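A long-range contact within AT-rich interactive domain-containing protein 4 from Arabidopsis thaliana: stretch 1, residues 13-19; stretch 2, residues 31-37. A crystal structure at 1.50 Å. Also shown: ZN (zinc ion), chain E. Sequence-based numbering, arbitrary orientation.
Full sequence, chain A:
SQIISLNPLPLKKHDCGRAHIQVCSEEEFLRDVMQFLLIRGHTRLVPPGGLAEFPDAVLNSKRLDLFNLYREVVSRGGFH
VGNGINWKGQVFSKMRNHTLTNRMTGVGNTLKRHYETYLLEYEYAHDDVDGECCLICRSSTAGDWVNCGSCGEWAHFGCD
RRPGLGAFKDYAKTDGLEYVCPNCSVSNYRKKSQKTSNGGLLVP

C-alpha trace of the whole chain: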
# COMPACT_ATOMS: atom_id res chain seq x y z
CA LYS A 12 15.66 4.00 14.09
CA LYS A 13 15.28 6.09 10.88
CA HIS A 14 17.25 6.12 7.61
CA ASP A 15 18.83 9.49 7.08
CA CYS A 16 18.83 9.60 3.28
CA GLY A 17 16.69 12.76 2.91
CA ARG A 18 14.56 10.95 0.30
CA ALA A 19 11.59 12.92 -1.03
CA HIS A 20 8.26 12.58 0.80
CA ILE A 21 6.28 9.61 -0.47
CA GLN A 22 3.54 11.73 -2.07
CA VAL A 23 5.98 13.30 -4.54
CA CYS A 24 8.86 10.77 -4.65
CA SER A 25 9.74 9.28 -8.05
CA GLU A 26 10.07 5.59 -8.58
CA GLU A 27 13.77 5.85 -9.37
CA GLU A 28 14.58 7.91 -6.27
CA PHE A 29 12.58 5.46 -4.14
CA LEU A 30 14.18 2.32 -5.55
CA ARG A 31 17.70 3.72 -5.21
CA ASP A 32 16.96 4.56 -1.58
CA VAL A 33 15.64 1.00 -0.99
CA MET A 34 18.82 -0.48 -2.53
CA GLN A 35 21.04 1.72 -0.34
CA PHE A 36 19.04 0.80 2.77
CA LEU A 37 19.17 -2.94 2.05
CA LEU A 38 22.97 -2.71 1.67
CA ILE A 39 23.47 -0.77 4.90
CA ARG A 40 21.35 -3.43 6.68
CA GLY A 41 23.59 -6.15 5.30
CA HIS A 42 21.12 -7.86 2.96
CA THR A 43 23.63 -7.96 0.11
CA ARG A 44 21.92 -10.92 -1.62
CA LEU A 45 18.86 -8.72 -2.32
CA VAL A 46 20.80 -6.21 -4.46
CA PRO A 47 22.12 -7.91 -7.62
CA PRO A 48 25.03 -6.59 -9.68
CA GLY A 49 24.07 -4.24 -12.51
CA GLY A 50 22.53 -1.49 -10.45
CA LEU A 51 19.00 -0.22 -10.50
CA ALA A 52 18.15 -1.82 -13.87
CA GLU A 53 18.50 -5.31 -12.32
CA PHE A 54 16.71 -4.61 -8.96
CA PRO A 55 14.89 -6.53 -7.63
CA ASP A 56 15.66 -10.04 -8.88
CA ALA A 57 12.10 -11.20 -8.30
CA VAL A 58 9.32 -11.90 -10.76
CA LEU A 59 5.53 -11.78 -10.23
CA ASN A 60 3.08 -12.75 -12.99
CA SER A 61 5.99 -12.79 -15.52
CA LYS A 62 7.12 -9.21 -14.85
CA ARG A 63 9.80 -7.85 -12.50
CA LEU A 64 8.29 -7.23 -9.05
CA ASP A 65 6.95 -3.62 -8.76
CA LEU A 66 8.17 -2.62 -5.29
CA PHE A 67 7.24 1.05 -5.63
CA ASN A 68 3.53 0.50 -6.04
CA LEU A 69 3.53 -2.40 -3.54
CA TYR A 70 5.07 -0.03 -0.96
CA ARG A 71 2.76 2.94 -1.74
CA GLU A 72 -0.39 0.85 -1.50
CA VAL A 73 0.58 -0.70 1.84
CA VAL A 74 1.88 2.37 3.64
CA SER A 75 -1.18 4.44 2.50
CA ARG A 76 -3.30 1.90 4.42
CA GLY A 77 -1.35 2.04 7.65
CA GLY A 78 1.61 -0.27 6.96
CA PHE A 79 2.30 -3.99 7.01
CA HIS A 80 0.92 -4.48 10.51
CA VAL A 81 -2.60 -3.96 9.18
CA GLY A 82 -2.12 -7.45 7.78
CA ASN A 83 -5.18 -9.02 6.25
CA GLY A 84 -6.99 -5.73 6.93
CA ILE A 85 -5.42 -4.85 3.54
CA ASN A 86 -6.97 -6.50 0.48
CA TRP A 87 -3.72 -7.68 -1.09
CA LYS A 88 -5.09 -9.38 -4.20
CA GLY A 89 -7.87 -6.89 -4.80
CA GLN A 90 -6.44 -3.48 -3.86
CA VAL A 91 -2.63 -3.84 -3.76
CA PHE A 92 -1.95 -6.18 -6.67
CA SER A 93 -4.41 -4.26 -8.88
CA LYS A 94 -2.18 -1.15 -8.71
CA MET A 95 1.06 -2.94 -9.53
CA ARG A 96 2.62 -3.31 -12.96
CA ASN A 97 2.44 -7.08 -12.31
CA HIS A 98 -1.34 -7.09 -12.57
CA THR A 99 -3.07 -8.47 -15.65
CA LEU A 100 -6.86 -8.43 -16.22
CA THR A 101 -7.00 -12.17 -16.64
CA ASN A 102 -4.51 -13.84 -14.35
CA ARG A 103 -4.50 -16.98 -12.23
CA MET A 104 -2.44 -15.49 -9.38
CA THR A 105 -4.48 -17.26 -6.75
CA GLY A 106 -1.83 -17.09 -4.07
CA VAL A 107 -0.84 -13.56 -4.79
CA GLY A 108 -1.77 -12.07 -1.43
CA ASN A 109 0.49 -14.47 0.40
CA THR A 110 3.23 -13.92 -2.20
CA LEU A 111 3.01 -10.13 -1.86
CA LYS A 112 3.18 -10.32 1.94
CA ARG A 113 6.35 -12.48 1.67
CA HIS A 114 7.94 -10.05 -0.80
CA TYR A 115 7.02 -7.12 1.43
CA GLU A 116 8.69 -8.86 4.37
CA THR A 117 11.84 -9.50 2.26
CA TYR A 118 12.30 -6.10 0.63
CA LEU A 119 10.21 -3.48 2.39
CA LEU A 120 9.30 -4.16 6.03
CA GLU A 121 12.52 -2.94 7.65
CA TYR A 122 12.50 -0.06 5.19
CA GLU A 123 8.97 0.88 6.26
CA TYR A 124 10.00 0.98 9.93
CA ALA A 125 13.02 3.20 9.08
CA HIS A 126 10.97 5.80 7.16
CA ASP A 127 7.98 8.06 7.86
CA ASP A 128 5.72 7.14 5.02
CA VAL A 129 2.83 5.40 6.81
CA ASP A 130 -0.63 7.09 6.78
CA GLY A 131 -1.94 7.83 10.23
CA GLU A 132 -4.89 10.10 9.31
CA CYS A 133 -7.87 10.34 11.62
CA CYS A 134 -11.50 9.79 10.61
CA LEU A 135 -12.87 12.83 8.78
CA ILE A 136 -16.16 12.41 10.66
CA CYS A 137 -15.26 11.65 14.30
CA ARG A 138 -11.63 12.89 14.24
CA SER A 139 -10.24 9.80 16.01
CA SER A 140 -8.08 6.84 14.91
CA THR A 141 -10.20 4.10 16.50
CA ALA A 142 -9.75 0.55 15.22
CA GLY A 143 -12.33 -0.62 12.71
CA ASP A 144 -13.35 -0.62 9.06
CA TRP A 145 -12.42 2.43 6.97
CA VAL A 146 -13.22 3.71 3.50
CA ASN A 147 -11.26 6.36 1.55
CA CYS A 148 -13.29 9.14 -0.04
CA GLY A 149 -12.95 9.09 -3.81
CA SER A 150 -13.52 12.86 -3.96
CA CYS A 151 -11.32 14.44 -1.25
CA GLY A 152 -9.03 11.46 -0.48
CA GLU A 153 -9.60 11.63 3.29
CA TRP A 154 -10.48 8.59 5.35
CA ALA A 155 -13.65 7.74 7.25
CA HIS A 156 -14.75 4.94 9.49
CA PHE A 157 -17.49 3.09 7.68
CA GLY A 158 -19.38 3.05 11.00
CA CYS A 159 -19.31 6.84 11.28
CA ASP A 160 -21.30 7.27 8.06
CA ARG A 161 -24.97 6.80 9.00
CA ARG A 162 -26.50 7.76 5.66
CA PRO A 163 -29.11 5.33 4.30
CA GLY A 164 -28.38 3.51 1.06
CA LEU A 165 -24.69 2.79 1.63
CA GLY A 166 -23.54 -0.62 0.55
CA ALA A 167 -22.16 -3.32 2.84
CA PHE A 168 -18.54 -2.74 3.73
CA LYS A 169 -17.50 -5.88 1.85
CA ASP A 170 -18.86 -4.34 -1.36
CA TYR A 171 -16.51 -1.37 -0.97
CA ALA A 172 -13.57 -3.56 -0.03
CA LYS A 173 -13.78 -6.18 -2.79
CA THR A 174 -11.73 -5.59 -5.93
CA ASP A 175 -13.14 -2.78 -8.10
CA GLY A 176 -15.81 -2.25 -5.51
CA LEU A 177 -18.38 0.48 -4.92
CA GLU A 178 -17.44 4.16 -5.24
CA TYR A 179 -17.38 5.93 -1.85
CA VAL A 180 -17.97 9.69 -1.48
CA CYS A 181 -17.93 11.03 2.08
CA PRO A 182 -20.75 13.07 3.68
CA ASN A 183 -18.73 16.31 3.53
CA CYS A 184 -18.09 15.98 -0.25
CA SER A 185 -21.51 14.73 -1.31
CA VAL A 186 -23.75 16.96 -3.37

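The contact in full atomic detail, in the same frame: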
# COMPACT_ATOMS: atom_id res chain seq x y z
N LYS A 13 15.65 5.61 12.22
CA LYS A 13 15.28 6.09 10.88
C LYS A 13 16.49 6.19 9.95
O LYS A 13 17.61 6.44 10.39
CB LYS A 13 14.58 7.46 10.95
CG LYS A 13 13.27 7.51 11.78
CD LYS A 13 12.19 6.63 11.18
CE LYS A 13 11.02 6.43 12.11
NZ LYS A 13 9.94 5.63 11.44
N HIS A 14 16.25 5.95 8.67
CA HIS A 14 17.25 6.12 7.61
C HIS A 14 17.56 7.61 7.48
O HIS A 14 16.65 8.41 7.58
CB HIS A 14 16.67 5.58 6.30
CG HIS A 14 17.68 5.27 5.26
ND1 HIS A 14 17.40 5.33 3.91
CD2 HIS A 14 18.96 4.84 5.36
CE1 HIS A 14 18.47 4.96 3.23
NE2 HIS A 14 19.43 4.65 4.09
N ASP A 15 18.79 8.04 7.25
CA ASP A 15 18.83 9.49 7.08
C ASP A 15 18.44 9.90 5.66
O ASP A 15 17.39 10.51 5.46
CB ASP A 15 20.16 10.09 7.51
CG ASP A 15 20.04 10.80 8.86
OD1 ASP A 15 19.05 10.50 9.57
OD2 ASP A 15 20.91 11.63 9.21
N CYS A 16 19.24 9.54 4.69
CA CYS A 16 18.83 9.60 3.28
C CYS A 16 18.27 10.93 2.76
O CYS A 16 18.68 11.39 1.71
CB CYS A 16 17.84 8.44 2.97
SG CYS A 16 16.07 8.50 3.47
N GLY A 17 17.33 11.56 3.46
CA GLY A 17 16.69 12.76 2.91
C GLY A 17 15.88 12.54 1.63
O GLY A 17 15.68 13.46 0.84
N ARG A 18 15.41 11.31 1.43
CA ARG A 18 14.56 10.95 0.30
C ARG A 18 13.32 11.82 0.31
O ARG A 18 12.80 12.17 1.39
CB ARG A 18 14.16 9.48 0.41
CG ARG A 18 13.63 8.82 -0.88
CD ARG A 18 12.58 7.80 -0.56
NE ARG A 18 11.41 8.49 -0.00
CZ ARG A 18 10.58 7.97 0.90
NH1 ARG A 18 10.78 6.75 1.38
NH2 ARG A 18 9.53 8.72 1.31
N ALA A 19 12.83 12.16 -0.89
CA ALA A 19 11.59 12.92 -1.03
C ALA A 19 10.42 12.28 -0.29
O ALA A 19 10.35 11.05 -0.19
CB ALA A 19 11.23 13.07 -2.51
N ARG A 31 16.29 3.55 -5.57
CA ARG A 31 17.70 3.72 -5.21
C ARG A 31 17.84 3.84 -3.71
O ARG A 31 18.81 3.29 -3.14
CB ARG A 31 18.28 4.94 -5.95
CG ARG A 31 18.40 4.68 -7.45
CD ARG A 31 19.17 5.80 -8.10
NE ARG A 31 19.26 5.61 -9.54
CZ ARG A 31 20.19 4.85 -10.14
NH1 ARG A 31 21.08 4.19 -9.40
NH2 ARG A 31 20.19 4.69 -11.46
N ASP A 32 16.88 4.48 -3.04
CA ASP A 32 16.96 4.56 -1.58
C ASP A 32 16.72 3.17 -0.94
O ASP A 32 17.38 2.83 0.07
CB ASP A 32 15.94 5.58 -1.02
CG ASP A 32 16.26 5.99 0.35
OD1 ASP A 32 17.37 6.46 0.65
OD2 ASP A 32 15.36 5.81 1.18
N VAL A 33 15.83 2.37 -1.51
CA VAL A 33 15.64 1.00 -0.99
C VAL A 33 16.92 0.17 -1.14
O VAL A 33 17.31 -0.53 -0.19
CB VAL A 33 14.46 0.26 -1.67
CG1 VAL A 33 14.38 -1.17 -1.21
CG2 VAL A 33 13.13 0.94 -1.32
N MET A 34 17.59 0.29 -2.32
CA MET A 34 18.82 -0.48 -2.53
C MET A 34 19.87 -0.06 -1.50
O MET A 34 20.52 -0.92 -0.90
CB MET A 34 19.31 -0.28 -3.95
CG MET A 34 18.38 -0.83 -4.97
SD MET A 34 18.94 -0.28 -6.63
CE MET A 34 20.48 -1.11 -6.75
N GLN A 35 20.00 1.25 -1.27
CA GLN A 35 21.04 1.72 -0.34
C GLN A 35 20.75 1.23 1.08
O GLN A 35 21.64 0.79 1.82
CB GLN A 35 21.14 3.24 -0.37
CG GLN A 35 22.27 3.78 0.51
CD GLN A 35 22.04 5.22 0.91
OE1 GLN A 35 21.80 6.09 0.07
NE2 GLN A 35 22.12 5.48 2.21
N PHE A 36 19.47 1.24 1.44
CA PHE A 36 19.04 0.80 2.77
C PHE A 36 19.32 -0.68 2.94
O PHE A 36 19.81 -1.10 3.98
CB PHE A 36 17.53 1.07 2.96
CG PHE A 36 16.99 0.58 4.25
CD1 PHE A 36 17.17 1.33 5.39
CD2 PHE A 36 16.32 -0.66 4.34
CE1 PHE A 36 16.71 0.86 6.63
CE2 PHE A 36 15.86 -1.11 5.56
CZ PHE A 36 16.04 -0.34 6.68
N LEU A 37 18.95 -1.50 1.97
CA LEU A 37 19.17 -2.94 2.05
C LEU A 37 20.66 -3.24 2.20
O LEU A 37 21.02 -4.13 2.98
CB LEU A 37 18.62 -3.66 0.81
CG LEU A 37 17.09 -3.63 0.80
CD1 LEU A 37 16.58 -4.21 -0.52
CD2 LEU A 37 16.47 -4.38 1.97
ZN ZN E . 15.78 6.35 3.14

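Residues 31-37 form one continuous run of helix, and the evidence is in the backbone: Gln35 N donates to Arg31 O at 3.0 Å, Phe36 N to Asp32 O at 3.0 Å and Leu37 N to Val33 O at 2.9 Å. Residues 13-19 have no regular secondary structure. Arg31, at the start of the helical stretch, takes no part in the contact; its side chain is out of reach of the loop.

Asp32 supplies the helix's zinc ligand. Its CA-to-CB bond points toward the loop, and with chi1 at -163° (t) its carboxylate reaches the zinc ion, placing Asp32 OD2 2.1 Å from ZN. The loop supplies two further ligands, His14 ND1 at 2.0 Å from ZN and Cys16 SG at 2.2 Å, and one more atom comes from elsewhere in the structure. The metal therefore ties loop to helix, and no clear hydrogen bond crosses between them. The 3.4 Å between His14 ND1 and Asp32 OD2 fits this reading, since both atoms are zinc ligands and their proximity reflects shared coordination. Asp32 OD1, 3.0 Å from ZN against 2.1 Å for Asp32 OD2, is not a ligand, and lies 3.2 Å from His14 CE1, near the plane of the imidazole and at its edge, and 3.1 Å from Cys16 CB. Arg18 approaches the same carboxylate through its aliphatic portion, with Arg18 CD 3.8 Å from Asp32 OD2. Arg18 NE and NH2 donate to Ala19 O at 2.8 and 2.9 Å, and NH1 and NH2 also bond elsewhere in the structure. The loop also supports its cysteine ligand: Arg18 N donates to Cys16 SG at 3.5 Å, with a nearly straight N-H...S angle of 170°.

The CA-to-CB bond of Val33 points away from the loop, and Met34 is out of reach. Gln35 lies three residues after Asp32, and its CA-to-CB bond again points toward the loop. Its side-chain amide comes near the imidazole of His14, but the orientation of that amide is uncertain, so its atoms carry little weight here.

Phe36 follows Asp32 by one helical turn and packs against the same histidine. The ring centroids are 5.4 Å apart and the planes of Phe36 and His14 meet at 81°, an edge-to-face arrangement in which the Phe36 edge addresses the His14 face; the closest pair is Phe36 CD1 to His14 CD2, 3.9 Å. Phe36 CB adds a CH-pi contact, 4.3 Å from the centroid of the His14 ring and 21° off the ring normal. His14 is thus held through ND1 by zinc and packed on one face by Phe36.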